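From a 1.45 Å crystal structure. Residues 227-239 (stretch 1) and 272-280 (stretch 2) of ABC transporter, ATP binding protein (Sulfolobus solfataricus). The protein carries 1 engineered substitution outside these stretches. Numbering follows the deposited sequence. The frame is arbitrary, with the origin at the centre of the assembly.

Stretch 1 227-239: DLYDNPVSIQVAS
Stretch 2, residues 272-280: AIIGIRPED

Arg 277 plays an unusual double role: its guanidinium lies flat on the ring of Tyr 229 while its edge gathers backbone carbonyls from two helices. The planes meet at 15°, and Arg 277 CZ sits 3.9 Å from the centroid of the Tyr 229 ring, 16° off its normal, a cation-pi arrangement. An extended m, t, t side chain with chi4 at -79° carries the group there. Arg 277 NH2 donates to Tyr 229 O at 2.8 Å. The single proton of Arg 277 NE is shared between the same Tyr 229 O, at 3.3 Å with a more bent angle (137°), and water 2, at 3.1 Å from Arg 277 NE. Arg 277 NH1 and NH2 both donate to Ala 238 O, each at 3.0 Å.

Tyr 229 (chi1 t, chi2 78°) belongs to a helix that ends at Asp 230; Asn 231, at phi/psi -128/58, leaves helical geometry. At the ring edge, Tyr 229 OH donates to Glu 279 OE2 at 2.6 Å, Glu 279 having chi1 p and lying in a 3-10 segment after the strand 272-276. Water 1 bridges the same pair, donating to Tyr 229 OH at 3.2 Å and Glu 279 OE1 at 2.7 Å. Water 2 also lies 2.8 Å from Asp 230 OD1.

Ser 234 (chi1 p) caps the second helix, its OG accepting from Val 237 N at 3.0 Å. Helix residue Ile 235 (chi1 t, chi2 p) points toward the strand and sets the register, its CA 6.7 Å from Gly 275 CA. Ile 235 CD1 packs 3.8 Å from Gly 275 CA; an ideal CB on this glycine would clash at 2.9 Å from Ile 235 CD1. Alongside, Ile 235 CG1 meets Ile 273 CG2 at 4.1 Å, with Ile 273 in the m, t rotamer. Ile 274 and Ile 276 point away.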

# COMPACT_ATOMS: atom_id res chain seq x y z
N ASP A 227 -10.42 8.13 -2.06
CA ASP A 227 -10.33 9.25 -2.98
C ASP A 227 -9.31 8.96 -4.08
O ASP A 227 -9.56 9.27 -5.25
CB ASP A 227 -10.02 10.53 -2.20
CG ASP A 227 -11.21 10.99 -1.37
OD1 ASP A 227 -12.35 10.63 -1.73
OD2 ASP A 227 -11.10 11.69 -0.34
N LEU A 228 -8.19 8.33 -3.74
CA LEU A 228 -7.26 7.91 -4.77
C LEU A 228 -7.91 6.85 -5.65
O LEU A 228 -7.65 6.80 -6.85
CB LEU A 228 -5.96 7.34 -4.19
CG LEU A 228 -4.87 8.40 -3.96
CD1 LEU A 228 -5.33 9.39 -2.94
CD2 LEU A 228 -3.55 7.76 -3.55
N TYR A 229 -8.71 5.98 -5.04
CA TYR A 229 -9.36 4.90 -5.78
C TYR A 229 -10.35 5.41 -6.82
O TYR A 229 -10.37 4.96 -7.98
CB TYR A 229 -10.09 3.99 -4.79
CG TYR A 229 -10.49 2.64 -5.34
CD1 TYR A 229 -9.57 1.63 -5.48
CD2 TYR A 229 -11.80 2.37 -5.70
CE1 TYR A 229 -9.93 0.39 -5.94
CE2 TYR A 229 -12.17 1.13 -6.19
CZ TYR A 229 -11.23 0.15 -6.31
OH TYR A 229 -11.54 -1.11 -6.76
N ASP A 230 -11.20 6.36 -6.42
CA ASP A 230 -12.24 6.86 -7.29
C ASP A 230 -11.82 8.08 -8.11
O ASP A 230 -12.34 8.29 -9.21
CB ASP A 230 -13.48 7.21 -6.48
CG ASP A 230 -14.21 5.98 -5.98
OD1 ASP A 230 -14.06 4.88 -6.57
OD2 ASP A 230 -14.97 6.05 -4.98
N ASN A 231 -10.87 8.85 -7.59
CA ASN A 231 -10.40 10.07 -8.28
C ASN A 231 -8.88 10.10 -8.44
O ASN A 231 -8.21 11.03 -7.98
CB ASN A 231 -10.91 11.30 -7.53
CG ASN A 231 -12.42 11.33 -7.45
OD1 ASN A 231 -13.09 11.40 -8.47
ND2 ASN A 231 -12.95 11.24 -6.24
N PRO A 232 -8.33 9.09 -9.09
CA PRO A 232 -6.87 9.07 -9.28
C PRO A 232 -6.43 10.16 -10.25
O PRO A 232 -7.12 10.42 -11.24
CB PRO A 232 -6.61 7.70 -9.88
CG PRO A 232 -7.92 7.30 -10.52
CD PRO A 232 -8.99 7.92 -9.67
N VAL A 233 -5.26 10.73 -10.01
CA VAL A 233 -4.78 11.84 -10.83
C VAL A 233 -4.25 11.37 -12.17
O VAL A 233 -4.13 12.16 -13.12
CB VAL A 233 -3.70 12.65 -10.08
CG1 VAL A 233 -2.41 11.88 -10.02
CG2 VAL A 233 -3.47 14.01 -10.74
N SER A 234 -3.96 10.08 -12.27
CA SER A 234 -3.39 9.50 -13.47
C SER A 234 -3.76 8.05 -13.55
O SER A 234 -4.17 7.45 -12.56
CB SER A 234 -1.87 9.61 -13.44
OG SER A 234 -1.30 8.75 -12.43
N ILE A 235 -3.61 7.45 -14.73
CA ILE A 235 -3.91 6.03 -14.86
C ILE A 235 -2.90 5.19 -14.04
O ILE A 235 -3.24 4.12 -13.53
CB ILE A 235 -3.99 5.57 -16.35
CG1 ILE A 235 -4.69 4.22 -16.46
CG2 ILE A 235 -2.60 5.53 -17.01
CD1 ILE A 235 -6.15 4.22 -16.08
N GLN A 236 -1.67 5.69 -13.90
CA GLN A 236 -0.69 4.98 -13.08
C GLN A 236 -1.12 4.94 -11.62
O GLN A 236 -1.05 3.90 -10.97
CB GLN A 236 0.71 5.56 -13.19
CG GLN A 236 1.71 4.69 -12.44
CD GLN A 236 3.14 4.84 -12.90
OE1 GLN A 236 3.96 3.95 -12.68
NE2 GLN A 236 3.45 5.96 -13.55
N VAL A 237 -1.57 6.06 -11.07
CA VAL A 237 -2.07 6.01 -9.71
C VAL A 237 -3.30 5.10 -9.62
O VAL A 237 -3.47 4.32 -8.68
CB VAL A 237 -2.43 7.41 -9.18
CG1 VAL A 237 -3.20 7.32 -7.89
CG2 VAL A 237 -1.17 8.23 -9.01
N ALA A 238 -4.18 5.20 -10.62
CA ALA A 238 -5.38 4.38 -10.62
C ALA A 238 -5.06 2.91 -10.46
O ALA A 238 -5.75 2.20 -9.74
CB ALA A 238 -6.15 4.59 -11.90
N SER A 239 -4.03 2.44 -11.16
CA SER A 239 -3.65 1.03 -11.13
C SER A 239 -2.86 0.65 -9.87
O SER A 239 -2.90 -0.49 -9.44
CB SER A 239 -2.85 0.68 -12.38
OG SER A 239 -1.55 1.22 -12.34
N ALA A 272 -7.45 9.54 -25.94
CA ALA A 272 -7.66 9.48 -24.49
C ALA A 272 -7.40 8.10 -23.94
O ALA A 272 -7.53 7.11 -24.64
CB ALA A 272 -9.09 9.87 -24.16
N ILE A 273 -7.04 8.07 -22.66
CA ILE A 273 -6.92 6.84 -21.93
C ILE A 273 -8.16 6.71 -21.07
O ILE A 273 -8.53 7.64 -20.35
CB ILE A 273 -5.68 6.85 -21.06
CG1 ILE A 273 -4.43 6.98 -21.93
CG2 ILE A 273 -5.63 5.60 -20.19
CD1 ILE A 273 -3.16 7.24 -21.16
N ILE A 274 -8.83 5.58 -21.18
CA ILE A 274 -10.00 5.28 -20.37
C ILE A 274 -9.57 4.31 -19.28
O ILE A 274 -8.87 3.34 -19.56
CB ILE A 274 -11.09 4.61 -21.26
CG1 ILE A 274 -11.67 5.60 -22.27
CG2 ILE A 274 -12.20 4.01 -20.40
CD1 ILE A 274 -12.56 6.62 -21.66
N GLY A 275 -10.01 4.58 -18.06
CA GLY A 275 -9.84 3.68 -16.94
C GLY A 275 -11.19 3.23 -16.46
O GLY A 275 -12.06 4.05 -16.15
N ILE A 276 -11.41 1.91 -16.42
CA ILE A 276 -12.66 1.37 -15.89
C ILE A 276 -12.33 0.13 -15.06
O ILE A 276 -11.73 -0.84 -15.54
CB ILE A 276 -13.72 1.11 -17.02
CG1 ILE A 276 -15.10 0.78 -16.42
CG2 ILE A 276 -13.28 0.04 -18.01
CD1 ILE A 276 -15.87 2.01 -15.91
N ARG A 277 -12.67 0.20 -13.78
CA ARG A 277 -12.37 -0.91 -12.89
C ARG A 277 -13.28 -2.11 -13.17
O ARG A 277 -14.42 -1.94 -13.63
CB ARG A 277 -12.47 -0.46 -11.44
CG ARG A 277 -11.45 0.60 -11.06
CD ARG A 277 -11.27 0.74 -9.54
NE ARG A 277 -10.47 1.92 -9.23
CZ ARG A 277 -9.15 1.98 -9.31
NH1 ARG A 277 -8.43 0.90 -9.63
NH2 ARG A 277 -8.52 3.11 -9.01
N PRO A 278 -12.81 -3.32 -12.92
CA PRO A 278 -13.61 -4.53 -13.23
C PRO A 278 -14.97 -4.55 -12.56
O PRO A 278 -15.91 -5.06 -13.15
CB PRO A 278 -12.72 -5.67 -12.76
CG PRO A 278 -11.80 -5.04 -11.80
CD PRO A 278 -11.49 -3.68 -12.36
N GLU A 279 -15.11 -4.02 -11.35
CA GLU A 279 -16.40 -4.00 -10.68
C GLU A 279 -17.39 -3.05 -11.35
O GLU A 279 -18.58 -3.10 -11.07
CB GLU A 279 -16.25 -3.63 -9.22
CG GLU A 279 -15.75 -2.21 -8.96
CD GLU A 279 -14.25 -2.11 -8.74
OE1 GLU A 279 -13.50 -2.96 -9.25
OE2 GLU A 279 -13.82 -1.13 -8.05
N ASP A 280 -16.88 -2.20 -12.23
CA ASP A 280 -17.70 -1.20 -12.91
C ASP A 280 -18.02 -1.58 -14.34
O ASP A 280 -18.39 -0.72 -15.15
CB ASP A 280 -17.02 0.16 -12.84
CG ASP A 280 -16.82 0.64 -11.42
OD1 ASP A 280 -17.74 0.42 -10.59
OD2 ASP A 280 -15.76 1.20 -11.09
O HOH W 1 -10.82 -3.38 -8.88
O HOH W 2 -13.08 3.49 -8.78